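Long-range contacts in glycerate dehydrogenase related protein (Thermoplasma acidophilum, PDB 3GVX), which probably reduces glyoxylate or hydroxypyruvate using NADH or NADPH, as a D-isomer specific 2-hydroxyacid dehydrogenase: residues Q38-R43 with K51-I56; T118-K123 with K142-R147; G126-G131 with I149-S154; A197-N202 with K224-V229; S233-N238 with S253-G258. One frame throughout, in Å; residues are numbered along the deposited sequence.

Interaction 1 of 5, residues Q38-R43 with K51-I56; sequences QVIKDR and KMIQAI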
# COMPACT_ATOMS: atom_id res chain seq x y z
N GLN B 38 22.82 11.73 -23.94
CA GLN B 38 22.76 10.52 -24.72
C GLN B 38 22.13 9.43 -23.87
O GLN B 38 22.52 9.21 -22.73
CB GLN B 38 24.16 10.10 -25.16
CG GLN B 38 24.18 8.98 -26.16
CD GLN B 38 25.58 8.74 -26.68
OE1 GLN B 38 26.20 9.64 -27.26
NE2 GLN B 38 26.09 7.53 -26.49
N VAL B 39 21.13 8.76 -24.42
CA VAL B 39 20.47 7.67 -23.71
C VAL B 39 20.98 6.41 -24.39
O VAL B 39 20.95 6.30 -25.61
CB VAL B 39 18.94 7.75 -23.84
CG1 VAL B 39 18.29 6.68 -22.97
CG2 VAL B 39 18.46 9.15 -23.45
N ILE B 40 21.44 5.46 -23.60
CA ILE B 40 22.01 4.25 -24.16
C ILE B 40 21.58 2.98 -23.48
O ILE B 40 20.95 2.98 -22.43
CB ILE B 40 23.55 4.29 -24.05
CG1 ILE B 40 23.95 4.07 -22.59
CG2 ILE B 40 24.09 5.65 -24.51
CD1 ILE B 40 25.45 3.93 -22.35
N LYS B 41 21.97 1.88 -24.10
CA LYS B 41 21.76 0.58 -23.54
C LYS B 41 23.15 0.05 -23.21
O LYS B 41 23.51 -0.05 -22.05
CB LYS B 41 21.07 -0.34 -24.54
CG LYS B 41 19.66 0.05 -24.85
CD LYS B 41 18.99 -1.02 -25.65
CE LYS B 41 17.56 -0.66 -25.95
NZ LYS B 41 16.89 -1.78 -26.68
N ASP B 42 23.94 -0.21 -24.24
CA ASP B 42 25.27 -0.74 -24.05
C ASP B 42 26.40 0.12 -24.55
O ASP B 42 27.50 0.07 -24.02
CB ASP B 42 25.35 -2.10 -24.72
CG ASP B 42 24.30 -3.06 -24.19
OD1 ASP B 42 23.95 -4.02 -24.89
OD2 ASP B 42 23.83 -2.85 -23.06
N ARG B 43 26.16 0.91 -25.57
CA ARG B 43 27.21 1.74 -26.09
C ARG B 43 26.88 3.21 -26.17
O ARG B 43 25.75 3.60 -26.44
CB ARG B 43 27.65 1.26 -27.48
CG ARG B 43 28.46 -0.02 -27.46
CD ARG B 43 28.82 -0.44 -28.88
NE ARG B 43 27.63 -0.68 -29.70
CZ ARG B 43 26.83 -1.74 -29.58
NH1 ARG B 43 27.10 -2.67 -28.67
NH2 ARG B 43 25.76 -1.85 -30.36
N LYS B 51 27.65 15.79 -22.26
CA LYS B 51 27.70 16.17 -20.85
C LYS B 51 27.18 15.05 -20.01
O LYS B 51 27.60 14.85 -18.89
CB LYS B 51 26.80 17.36 -20.58
CG LYS B 51 27.21 18.65 -21.18
CD LYS B 51 26.12 19.63 -20.85
CE LYS B 51 26.54 21.05 -21.12
NZ LYS B 51 25.41 21.95 -20.77
N MSE B 52 26.23 14.33 -20.57
CA MSE B 52 25.59 13.28 -19.80
C MSE B 52 25.18 12.06 -20.59
O MSE B 52 24.65 12.17 -21.70
CB MSE B 52 24.38 13.87 -19.07
CG MSE B 52 23.57 12.88 -18.21
SE MSE B 52 22.54 11.84 -19.27
CE MSE B 52 21.16 11.82 -18.64
N ILE B 53 25.40 10.90 -19.98
CA ILE B 53 25.05 9.64 -20.59
C ILE B 53 24.12 8.88 -19.65
O ILE B 53 24.45 8.64 -18.49
CB ILE B 53 26.31 8.80 -20.87
CG1 ILE B 53 27.24 9.60 -21.79
CG2 ILE B 53 25.94 7.46 -21.48
CD1 ILE B 53 28.56 8.95 -22.08
N GLN B 54 22.96 8.51 -20.17
CA GLN B 54 21.96 7.81 -19.38
C GLN B 54 21.69 6.38 -19.83
O GLN B 54 21.11 6.16 -20.89
CB GLN B 54 20.64 8.58 -19.41
CG GLN B 54 19.52 7.91 -18.66
CD GLN B 54 19.63 8.09 -17.17
OE1 GLN B 54 19.60 9.21 -16.66
NE2 GLN B 54 19.76 6.97 -16.45
N ALA B 55 22.11 5.40 -19.03
CA ALA B 55 21.86 4.00 -19.32
C ALA B 55 20.41 3.73 -18.92
O ALA B 55 19.89 4.34 -17.98
CB ALA B 55 22.80 3.11 -18.50
N ILE B 56 19.74 2.84 -19.63
CA ILE B 56 18.35 2.55 -19.30
C ILE B 56 18.26 1.35 -18.39
O ILE B 56 17.20 1.03 -17.88
CB ILE B 56 17.51 2.29 -20.56
CG1 ILE B 56 18.07 1.09 -21.31
CG2 ILE B 56 17.49 3.54 -21.42
CD1 ILE B 56 17.07 0.36 -22.16
O HOH W 1 21.72 0.47 -20.20

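Interaction 2 of 5, residues T118-K123 with K142-R147; sequences TLLYGK and KAFGMR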
# COMPACT_ATOMS: atom_id res chain seq x y z
N THR B 118 -5.40 -6.13 11.41
CA THR B 118 -4.37 -5.27 11.90
C THR B 118 -4.26 -4.09 10.96
O THR B 118 -4.36 -4.19 9.75
CB THR B 118 -3.03 -6.00 11.97
OG1 THR B 118 -3.12 -7.05 12.93
CG2 THR B 118 -1.92 -5.05 12.37
N LEU B 119 -4.03 -2.95 11.55
CA LEU B 119 -3.90 -1.72 10.81
C LEU B 119 -2.47 -1.25 10.81
O LEU B 119 -1.77 -1.40 11.80
CB LEU B 119 -4.72 -0.71 11.51
CG LEU B 119 -5.85 0.12 10.99
CD1 LEU B 119 -7.23 -0.59 10.85
CD2 LEU B 119 -5.86 1.15 12.06
N LEU B 120 -2.06 -0.63 9.72
CA LEU B 120 -0.71 -0.13 9.63
C LEU B 120 -0.64 1.26 10.22
O LEU B 120 0.33 1.62 10.90
CB LEU B 120 -0.26 -0.09 8.18
CG LEU B 120 -0.28 -1.48 7.56
CD1 LEU B 120 0.16 -1.39 6.11
CD2 LEU B 120 0.61 -2.41 8.39
N TYR B 121 -1.68 2.04 10.00
CA TYR B 121 -1.73 3.41 10.50
C TYR B 121 -1.31 3.58 11.96
O TYR B 121 -1.88 2.96 12.85
CB TYR B 121 -3.12 4.00 10.30
CG TYR B 121 -3.19 5.47 10.63
CD1 TYR B 121 -2.94 6.44 9.66
CD2 TYR B 121 -3.52 5.90 11.92
CE1 TYR B 121 -3.03 7.80 9.96
CE2 TYR B 121 -3.61 7.26 12.23
CZ TYR B 121 -3.37 8.20 11.25
OH TYR B 121 -3.51 9.54 11.53
N GLY B 122 -0.32 4.44 12.19
CA GLY B 122 0.13 4.69 13.54
C GLY B 122 1.21 3.75 14.05
O GLY B 122 1.81 3.98 15.09
N LYS B 123 1.46 2.69 13.31
CA LYS B 123 2.48 1.76 13.74
C LYS B 123 3.92 2.05 13.33
O LYS B 123 4.18 2.79 12.38
CB LYS B 123 2.07 0.36 13.32
CG LYS B 123 1.04 -0.19 14.26
CD LYS B 123 0.20 -1.21 13.60
CE LYS B 123 -0.56 -2.00 14.63
NZ LYS B 123 -1.34 -1.09 15.48
N LYS B 142 5.22 6.22 5.07
CA LYS B 142 4.81 7.55 5.52
C LYS B 142 3.42 7.84 4.99
O LYS B 142 2.61 8.42 5.67
CB LYS B 142 5.78 8.64 5.04
CG LYS B 142 7.21 8.49 5.57
CD LYS B 142 7.24 8.31 7.08
CE LYS B 142 6.62 9.48 7.83
NZ LYS B 142 6.60 9.22 9.31
N ALA B 143 3.16 7.42 3.76
CA ALA B 143 1.85 7.63 3.16
C ALA B 143 0.77 6.87 3.94
O ALA B 143 -0.33 7.37 4.15
CB ALA B 143 1.87 7.19 1.71
N PHE B 144 1.10 5.66 4.38
CA PHE B 144 0.17 4.84 5.15
C PHE B 144 0.04 5.35 6.58
O PHE B 144 -0.70 4.79 7.38
CB PHE B 144 0.62 3.37 5.15
CG PHE B 144 0.11 2.58 3.98
CD1 PHE B 144 -1.21 2.17 3.93
CD2 PHE B 144 0.93 2.26 2.92
CE1 PHE B 144 -1.69 1.46 2.85
CE2 PHE B 144 0.45 1.55 1.83
CZ PHE B 144 -0.86 1.15 1.81
N GLY B 145 0.78 6.40 6.90
CA GLY B 145 0.75 6.96 8.23
C GLY B 145 1.61 6.23 9.24
O GLY B 145 1.46 6.40 10.44
N MSE B 146 2.54 5.42 8.77
CA MSE B 146 3.39 4.68 9.68
C MSE B 146 4.54 5.54 10.17
O MSE B 146 4.88 6.53 9.54
CB MSE B 146 3.95 3.44 8.99
CG MSE B 146 2.90 2.69 8.18
SE MSE B 146 3.57 1.10 7.60
CE MSE B 146 3.53 0.26 8.98
N ARG B 147 5.13 5.14 11.28
CA ARG B 147 6.28 5.81 11.85
C ARG B 147 7.44 4.96 11.35
O ARG B 147 7.32 3.74 11.28
CB ARG B 147 6.17 5.77 13.38
CG ARG B 147 7.34 6.32 14.14
CD ARG B 147 7.13 6.12 15.66
NE ARG B 147 8.13 6.84 16.44
CZ ARG B 147 8.33 8.15 16.38
NH1 ARG B 147 7.59 8.89 15.56
NH2 ARG B 147 9.28 8.71 17.11

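Interaction 3 of 5, residues G126-G131 with I149-S154; sequences GILGYG and IAYTRS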
# COMPACT_ATOMS: atom_id res chain seq x y z
N GLY B 126 10.11 -0.83 11.28
CA GLY B 126 11.55 -0.83 11.40
C GLY B 126 12.18 -1.34 10.12
O GLY B 126 11.83 -2.41 9.62
N ILE B 127 13.10 -0.56 9.56
CA ILE B 127 13.77 -0.96 8.33
C ILE B 127 15.24 -1.26 8.58
O ILE B 127 15.98 -0.46 9.13
CB ILE B 127 13.69 0.11 7.22
CG1 ILE B 127 12.23 0.41 6.90
CG2 ILE B 127 14.41 -0.39 5.97
CD1 ILE B 127 12.04 1.65 6.07
N LEU B 128 15.63 -2.45 8.15
CA LEU B 128 16.98 -2.90 8.31
C LEU B 128 17.69 -2.68 6.98
O LEU B 128 17.43 -3.39 6.00
CB LEU B 128 16.97 -4.38 8.68
CG LEU B 128 18.29 -4.99 9.13
CD1 LEU B 128 18.79 -4.29 10.40
CD2 LEU B 128 18.08 -6.49 9.36
N GLY B 129 18.58 -1.70 6.94
CA GLY B 129 19.27 -1.39 5.71
C GLY B 129 18.49 -0.28 5.03
O GLY B 129 17.33 -0.46 4.66
N TYR B 130 19.12 0.88 4.87
CA TYR B 130 18.41 1.98 4.27
C TYR B 130 18.88 2.39 2.90
O TYR B 130 19.41 3.49 2.69
CB TYR B 130 18.41 3.19 5.17
CG TYR B 130 17.19 4.04 4.92
CD1 TYR B 130 15.92 3.51 5.06
CD2 TYR B 130 17.31 5.37 4.51
CE1 TYR B 130 14.78 4.28 4.81
CE2 TYR B 130 16.19 6.15 4.26
CZ TYR B 130 14.93 5.60 4.41
OH TYR B 130 13.83 6.38 4.18
N GLY B 131 18.67 1.50 1.94
CA GLY B 131 19.07 1.78 0.59
C GLY B 131 17.89 2.15 -0.32
O GLY B 131 16.88 2.68 0.16
N ILE B 149 11.45 3.63 11.57
CA ILE B 149 12.67 3.46 12.31
C ILE B 149 13.66 2.77 11.38
O ILE B 149 13.34 1.78 10.72
CB ILE B 149 12.42 2.63 13.58
CG1 ILE B 149 11.49 3.43 14.49
CG2 ILE B 149 13.74 2.29 14.27
CD1 ILE B 149 10.62 2.60 15.37
N ALA B 150 14.85 3.34 11.30
CA ALA B 150 15.84 2.79 10.41
C ALA B 150 17.12 2.45 11.10
O ALA B 150 17.58 3.12 12.02
CB ALA B 150 16.10 3.74 9.26
N TYR B 151 17.68 1.35 10.65
CA TYR B 151 18.94 0.92 11.15
C TYR B 151 19.82 0.92 9.92
O TYR B 151 19.62 0.12 9.01
CB TYR B 151 18.87 -0.47 11.73
CG TYR B 151 20.26 -1.00 11.91
CD1 TYR B 151 21.07 -0.55 12.94
CD2 TYR B 151 20.81 -1.85 10.97
CE1 TYR B 151 22.42 -0.91 13.01
CE2 TYR B 151 22.15 -2.23 11.03
CZ TYR B 151 22.95 -1.75 12.05
OH TYR B 151 24.27 -2.12 12.10
N THR B 152 20.78 1.83 9.89
CA THR B 152 21.62 1.89 8.72
C THR B 152 23.04 2.34 8.87
O THR B 152 23.42 3.02 9.82
CB THR B 152 21.03 2.81 7.66
OG1 THR B 152 21.84 2.75 6.48
CG2 THR B 152 21.01 4.25 8.18
N ARG B 153 23.80 1.95 7.86
CA ARG B 153 25.18 2.29 7.69
C ARG B 153 25.03 3.66 7.02
O ARG B 153 25.03 3.79 5.79
CB ARG B 153 25.82 1.28 6.75
CG ARG B 153 25.25 -0.14 6.87
CD ARG B 153 25.61 -0.79 8.21
NE ARG B 153 26.93 -0.37 8.67
CZ ARG B 153 27.84 -1.16 9.21
NH1 ARG B 153 27.60 -2.46 9.36
NH2 ARG B 153 29.00 -0.66 9.62
N SER B 154 24.84 4.65 7.88
CA SER B 154 24.66 6.05 7.54
C SER B 154 23.89 6.49 6.31
O SER B 154 23.97 5.90 5.23
CB SER B 154 26.01 6.76 7.53
OG SER B 154 25.84 8.14 7.30

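Interaction 4 of 5, residues A197-N202 with K224-V229; sequences ANARKN and KERSDV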
# COMPACT_ATOMS: atom_id res chain seq x y z
N ALA B 197 14.81 -12.52 19.85
CA ALA B 197 14.30 -12.42 21.20
C ALA B 197 13.83 -11.00 21.51
O ALA B 197 13.14 -10.78 22.49
CB ALA B 197 15.37 -12.86 22.21
N ASN B 198 14.19 -10.04 20.67
CA ASN B 198 13.77 -8.66 20.91
C ASN B 198 12.37 -8.37 20.35
O ASN B 198 11.79 -7.34 20.64
CB ASN B 198 14.76 -7.68 20.26
CG ASN B 198 16.12 -7.70 20.92
OD1 ASN B 198 16.38 -6.95 21.87
ND2 ASN B 198 17.00 -8.57 20.43
N ALA B 199 11.84 -9.30 19.56
CA ALA B 199 10.54 -9.10 18.92
C ALA B 199 9.37 -8.78 19.84
O ALA B 199 9.08 -9.49 20.81
CB ALA B 199 10.19 -10.30 18.05
N ARG B 200 8.73 -7.67 19.54
CA ARG B 200 7.55 -7.25 20.27
C ARG B 200 6.53 -8.30 19.97
O ARG B 200 6.67 -9.06 19.02
CB ARG B 200 6.97 -5.96 19.72
CG ARG B 200 7.83 -4.80 19.88
CD ARG B 200 7.09 -3.59 19.49
NE ARG B 200 7.78 -2.44 20.03
CZ ARG B 200 7.37 -1.19 19.94
NH1 ARG B 200 6.24 -0.92 19.29
NH2 ARG B 200 8.08 -0.23 20.49
N LYS B 201 5.46 -8.28 20.75
CA LYS B 201 4.38 -9.22 20.55
C LYS B 201 3.71 -8.92 19.21
O LYS B 201 3.46 -7.77 18.87
CB LYS B 201 3.37 -9.07 21.70
CG LYS B 201 2.92 -10.40 22.30
CD LYS B 201 4.11 -11.21 22.89
CE LYS B 201 3.63 -12.49 23.57
NZ LYS B 201 4.13 -13.72 22.91
N ASN B 202 3.48 -9.97 18.43
CA ASN B 202 2.83 -9.88 17.11
C ASN B 202 3.66 -9.25 16.01
O ASN B 202 3.13 -8.78 15.01
CB ASN B 202 1.51 -9.12 17.22
CG ASN B 202 0.53 -9.81 18.12
OD1 ASN B 202 0.37 -11.03 18.07
ND2 ASN B 202 -0.14 -9.04 18.95
N LYS B 224 8.19 -21.40 15.99
CA LYS B 224 7.49 -22.42 16.76
C LYS B 224 7.26 -21.93 18.18
O LYS B 224 6.19 -22.08 18.75
CB LYS B 224 8.31 -23.72 16.80
CG LYS B 224 8.40 -24.43 15.48
CD LYS B 224 7.26 -25.41 15.32
CE LYS B 224 7.10 -25.83 13.88
NZ LYS B 224 5.93 -26.73 13.74
N GLU B 225 8.29 -21.33 18.76
CA GLU B 225 8.22 -20.82 20.12
C GLU B 225 7.24 -19.70 20.19
O GLU B 225 6.26 -19.71 20.93
CB GLU B 225 9.53 -20.20 20.53
CG GLU B 225 10.64 -21.11 20.80
CD GLU B 225 11.84 -20.30 21.21
OE1 GLU B 225 11.63 -19.19 21.74
OE2 GLU B 225 12.98 -20.77 21.00
N ARG B 226 7.63 -18.70 19.42
CA ARG B 226 6.93 -17.46 19.29
C ARG B 226 5.90 -17.47 18.14
O ARG B 226 6.08 -16.80 17.13
CB ARG B 226 7.94 -16.37 19.04
CG ARG B 226 7.29 -15.07 19.07
CD ARG B 226 6.81 -14.89 20.47
NE ARG B 226 7.71 -13.95 21.09
CZ ARG B 226 7.63 -12.66 20.87
NH1 ARG B 226 6.67 -12.19 20.08
NH2 ARG B 226 8.53 -11.84 21.38
N SER B 227 4.82 -18.22 18.32
CA SER B 227 3.76 -18.35 17.32
C SER B 227 2.97 -17.10 16.90
O SER B 227 2.15 -17.19 15.99
CB SER B 227 2.76 -19.43 17.75
OG SER B 227 1.94 -18.99 18.81
N ASP B 228 3.18 -15.97 17.57
CA ASP B 228 2.46 -14.73 17.22
C ASP B 228 3.25 -13.99 16.15
O ASP B 228 2.74 -13.10 15.47
CB ASP B 228 2.34 -13.84 18.45
CG ASP B 228 3.68 -13.61 19.12
OD1 ASP B 228 4.33 -14.62 19.46
OD2 ASP B 228 4.09 -12.45 19.29
N VAL B 229 4.51 -14.37 16.00
CA VAL B 229 5.39 -13.75 15.02
C VAL B 229 5.26 -14.40 13.66
O VAL B 229 5.20 -15.62 13.54
CB VAL B 229 6.87 -13.81 15.48
CG1 VAL B 229 7.78 -13.23 14.40
CG2 VAL B 229 7.03 -13.04 16.79

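Interaction 5 of 5, residues S233-N238 with S253-G258; sequences SDVWWN and SPHVAG. With K (potassium ion), chain D.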
# COMPACT_ATOMS: atom_id res chain seq x y z
N SER B 233 8.35 -13.71 3.44
CA SER B 233 9.56 -13.56 2.65
C SER B 233 9.42 -13.82 1.18
O SER B 233 8.63 -14.65 0.72
CB SER B 233 10.66 -14.44 3.24
OG SER B 233 11.91 -14.06 2.72
N ASP B 234 10.21 -13.08 0.42
CA ASP B 234 10.23 -13.24 -1.00
C ASP B 234 11.47 -14.04 -1.37
O ASP B 234 11.71 -14.32 -2.54
CB ASP B 234 10.25 -11.89 -1.69
CG ASP B 234 10.28 -12.00 -3.19
OD1 ASP B 234 9.42 -12.70 -3.76
OD2 ASP B 234 11.17 -11.39 -3.80
N VAL B 235 12.26 -14.42 -0.37
CA VAL B 235 13.48 -15.19 -0.60
C VAL B 235 13.65 -16.32 0.39
O VAL B 235 13.48 -16.15 1.60
CB VAL B 235 14.73 -14.30 -0.51
CG1 VAL B 235 14.64 -13.17 -1.51
CG2 VAL B 235 14.91 -13.80 0.92
N TRP B 236 13.97 -17.49 -0.13
CA TRP B 236 14.15 -18.65 0.72
C TRP B 236 15.57 -19.18 0.60
O TRP B 236 16.27 -18.86 -0.35
CB TRP B 236 13.13 -19.71 0.32
CG TRP B 236 12.96 -20.72 1.36
CD1 TRP B 236 13.53 -21.95 1.38
CD2 TRP B 236 12.21 -20.60 2.57
NE1 TRP B 236 13.19 -22.61 2.53
CE2 TRP B 236 12.38 -21.81 3.28
CE3 TRP B 236 11.41 -19.59 3.13
CZ2 TRP B 236 11.78 -22.05 4.51
CZ3 TRP B 236 10.82 -19.83 4.36
CH2 TRP B 236 11.01 -21.05 5.04
N TRP B 237 16.02 -19.98 1.56
CA TRP B 237 17.37 -20.50 1.45
C TRP B 237 17.44 -21.53 0.33
O TRP B 237 16.47 -22.24 0.02
CB TRP B 237 17.84 -21.10 2.77
CG TRP B 237 17.75 -20.16 3.92
CD1 TRP B 237 18.75 -19.38 4.43
CD2 TRP B 237 16.58 -19.87 4.68
NE1 TRP B 237 18.27 -18.63 5.47
CE2 TRP B 237 16.95 -18.92 5.66
CE3 TRP B 237 15.27 -20.34 4.66
CZ2 TRP B 237 16.04 -18.40 6.58
CZ3 TRP B 237 14.36 -19.83 5.57
CH2 TRP B 237 14.75 -18.87 6.53
N ASN B 238 18.62 -21.55 -0.28
CA ASN B 238 18.98 -22.42 -1.39
C ASN B 238 18.32 -21.97 -2.67
O ASN B 238 18.99 -21.40 -3.52
CB ASN B 238 18.68 -23.88 -1.07
CG ASN B 238 19.38 -24.33 0.21
OD1 ASN B 238 20.49 -23.87 0.52
ND2 ASN B 238 18.75 -25.23 0.95
N SER B 253 6.89 -15.96 -1.15
CA SER B 253 6.85 -15.73 -2.58
C SER B 253 8.23 -16.10 -3.15
O SER B 253 9.24 -15.93 -2.49
CB SER B 253 6.46 -14.29 -2.91
OG SER B 253 7.33 -13.34 -2.33
N PRO B 254 8.25 -16.63 -4.38
CA PRO B 254 9.45 -17.06 -5.11
C PRO B 254 10.40 -16.01 -5.73
O PRO B 254 10.60 -15.99 -6.94
CB PRO B 254 8.87 -18.01 -6.16
CG PRO B 254 7.54 -17.38 -6.45
CD PRO B 254 7.03 -17.05 -5.08
N HIS B 255 10.99 -15.14 -4.90
CA HIS B 255 11.95 -14.16 -5.41
C HIS B 255 11.39 -13.40 -6.62
O HIS B 255 12.07 -13.29 -7.64
CB HIS B 255 13.22 -14.90 -5.83
CG HIS B 255 14.47 -14.11 -5.66
ND1 HIS B 255 15.47 -14.48 -4.78
CD2 HIS B 255 14.88 -12.95 -6.22
CE1 HIS B 255 16.44 -13.58 -4.81
NE2 HIS B 255 16.10 -12.63 -5.67
N VAL B 256 10.17 -12.90 -6.51
CA VAL B 256 9.53 -12.16 -7.60
C VAL B 256 9.28 -10.70 -7.25
O VAL B 256 8.67 -9.98 -8.01
CB VAL B 256 8.17 -12.78 -7.98
CG1 VAL B 256 8.36 -14.16 -8.63
CG2 VAL B 256 7.30 -12.87 -6.73
N ALA B 257 9.77 -10.26 -6.09
CA ALA B 257 9.55 -8.88 -5.66
C ALA B 257 10.03 -7.84 -6.68
O ALA B 257 9.31 -6.88 -6.98
CB ALA B 257 10.22 -8.63 -4.30
N GLY B 258 11.22 -8.04 -7.24
CA GLY B 258 11.75 -7.10 -8.21
C GLY B 258 11.52 -7.51 -9.65
O GLY B 258 12.28 -7.14 -10.55
K K D . 6.36 -8.33 -7.01
O HOH W 2 5.91 -5.80 -7.07

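Interaction 1 of 5, residues Q38-R43 with K51-I56
Gln38 to Ile40 and Met52 to Ala55 run as parallel neighbours in a beta sheet, their short axes 25° from exact alignment, with Gln38 beside Ile53, Val39 beside Gln54 and Ile40 beside Ala55. Three firm backbone bonds alternate along the pair: Gln38 N to Met52 O, Gln54 N to Gln38 O at 2.7 Å, and Ile40 N to Gln54 O. A fourth, Ile56 N to Ile40 O at 3.1 Å, is weak, and a water that donates to Lys41 O also accepts weakly from Ile56 N. On the face shared by Ile40, Ile53 and Ala55, the CD1 tip of Ile40 rests on Ile53 CG2 at 3.7 Å. Ile56 uses two branches: its CG2 meets Val39 CG1 at 3.6 Å, the side chains at about a right angle, while its CD1 lies against the aliphatic Lys41 CG at 3.7 Å. An alanine in place of Ile56 would probably open a gap where the strands end and leave Val39 CG1 and the Lys41 chain without that apolar cover. Both strands are interior members of the five-stranded parallel sheet, flavodoxin-like in its strand order, of the family's substrate-binding domain. Strand 3-5 flanks 37-40, strand 73-75 flanks 52-55, and helix 266-279 packs on Met52, Gln54 and Ile56 through Val276, Phe279 and Ile269.

Interaction 2 of 5, residues T118-K123 with K142-R147
Gly122 N donates to Gly145 O at 3.2 Å from well above the plane of that carbonyl, and Arg147 N reaches Lys123 O at 2.8 Å in a nearly straight bond (173°). Beside these bonds the selenomethionine Met146 bends at its third torsion (75°), which turns CE onto Leu120 CB, 3.9 Å away. The same Leu120 sends CD1 over one face of the Phe144 ring, while the Tyr121 ring approaches Gly145 obliquely, its CD1 4.0 Å from Gly145 CA. Gly145 closes helix 132-143 in a Schellman motif with positive phi; a side chain here would run into Tyr121 CD1. Facing it is a type II turn, Leu120 to Lys123, with Gly122 at its third position and Lys123 N bonded back to Leu120 O. These two bends lead into the neighbouring Rossmann strands 124-128 and 147-151. Further out, Leu93 and Leu94 of helix 79-97 pack on Leu120, and Phe90 of the same helix lies nearly parallel to the Phe144 ring. Glu87 of the second subunit accepts from Leu120 N and Tyr121 N through its two carboxylate oxygens. Lys142 NZ bonds to Met146 O in the carbonyl plane and forms a salt bridge with Asp161.

Interaction 3 of 5, residues G126-G131 with I149-S154
Ile127 exchanges both of its backbone polar groups with the strand beside it: its N donates to Ile149 O at 2.6 Å, and its O receives Tyr151 N at 2.9 Å. Gly129 N to Tyr151 O, also 2.9 Å, carries the parallel ladder one step past the end of strand 124-128. CA-H...O contacts fill in between, from Gly126 CA to Ile149 O and from Ala150 CA to Ile127 O. Among the side chains, Leu128 and Tyr151 both hold CG anti to the backbone N (chi1 -170° and 165°), and they leave the sheet side by side, pointing the same way. Leu128 CD1 presses obliquely against the ring at Tyr151 CD2, a tight 3.2 Å. Past the strand ends, Tyr130 CB meets Thr152 CB at 3.6 Å, and the Tyr130 ring reaches back obliquely to Ala150 within the strand, with CD1 4.2 Å from Ala150 CB. The phenol oxygen of Tyr130 goes further, to a hydrogen bond with Asp157. Gly129 has a positive phi that lets the chain turn sharply from the strand toward helix 132-143, for which Gly131 is the N-cap. With Gly134 these glycines match the GxGxxG pattern of a dinucleotide-binding beta-alpha-beta unit, consistent with NAD binding. Main-chain bonds set the register as far as Gly129 while the side chains add apolar contact, so the pairing is likely to rest mainly on the backbone.

Interaction 4 of 5, residues A197-N202 with K224-V229
The guanidinium of Arg226 has Lys201 CD over one face, and Ala199 O, Arg200 O and Asn202 N lie at its edge, near its plane. NH2 donates to Ala199 O, modelled so short that the exact length is doubtful, while NH1 gives a weak bond to Arg200 O at 3.3 Å. NH1 also forms a salt bridge with Asp228 OD2 at 2.7 Å, though the angle makes it weak as a hydrogen bond. That same OD2 offers its anti lone pair to Asn202 N, 2.7 Å away and almost straight at 175°. The Asn202 amide stands 73° from the carboxylate plane, its OD1 3.5 Å from Asp228 CB. Lys201 curls back, its chain crossing Asp228 at about a right angle; NZ faces Asp228 OD1, an atom whose place is less sure, and so joins Arg226 and Asp228 in a salt-bridge network. NZ also comes 4.0 Å from Arg226 NE, and Asp228 would probably ease that repulsion. A methionine in place of Arg226 would probably leave Ala199 O and Arg200 O without these donors and Asp228 with one positive partner fewer. Ala199 CB and Val229 CG2 also approach, and both side chains pack on Phe222. Arg226 to Val229 form a type I turn after helix 216-225, and the contact joins two helix-to-strand loops leading into adjacent parallel strands, 204-207 and 230-233, of the Rossmann-type domain.

Interaction 5 of 5, residues S233-N238 with S253-G258
Asp234, Ser253 and His255 carry this contact, and the carboxylate of Asp234 does most of the work. With CG anti to the backbone N (chi1 180°), the group reaches across to the second loop. Its OD1 is gripped twice: Ser253 OG donates at 2.6 Å to the anti lone pair, and Val256 N at 2.9 Å to the syn one. OD2 takes Ala257 N at 2.9 Å, the donor standing above the carboxylate plane. Three donors hold the carboxylate and fix its rotation. Ser253 is tied through its backbone as well, since its N donates to Ser233 O at 2.9 Å. Its hydroxyl also bonds to His88 NE2, so one oxygen links Asp234 to that imidazole. His255 follows an inverse gamma turn centred on Pro254, and its ring lies obliquely to Val235, with ND1 3.6 Å from Val235 CG1. Its weak hydrogen bonds, ND1 to Glu239 and NE2 to Arg210, are consistent with the active-site histidine, glutamate and arginine of relatives. The backbone that Asp234 holds by its amides turns its carbonyls to a potassium ion: Val256 O is 3.0 Å from the metal and Ala257 O 3.3 Å. A water, His88 ND1 and Thr117 OG1 of the second subunit complete the ligands modelled, placing the ion between the two chains. Strands 230-233 and 250-252, at one side of the seven-stranded parallel sheet, run into these two loops; helix 79-97 contributes Ser84 and His88, and the later loop continues toward helix 266-279.

In the fold
Interaction 1 stands apart in the five-stranded sheet, its centre about 31 Å from those of interactions 3 and 5; the other four belong to the Rossmann-type domain. Interactions 1 and 3 are buried parallel strand pairs, ruled by backbone bonds and apolar branches. Interactions 2 and 3 share one beta-alpha-beta unit: interaction 2 lies where helix 132-143 ends and its strands begin, interaction 3 where those strands finish. Interaction 4, partly buried, also joins the entries to two strands but relies on charged side chains. Interaction 5 is buried, yet polar, around one carboxylate. Both interactions 2 and 5 meet the second subunit, the latter through a shared potassium ion.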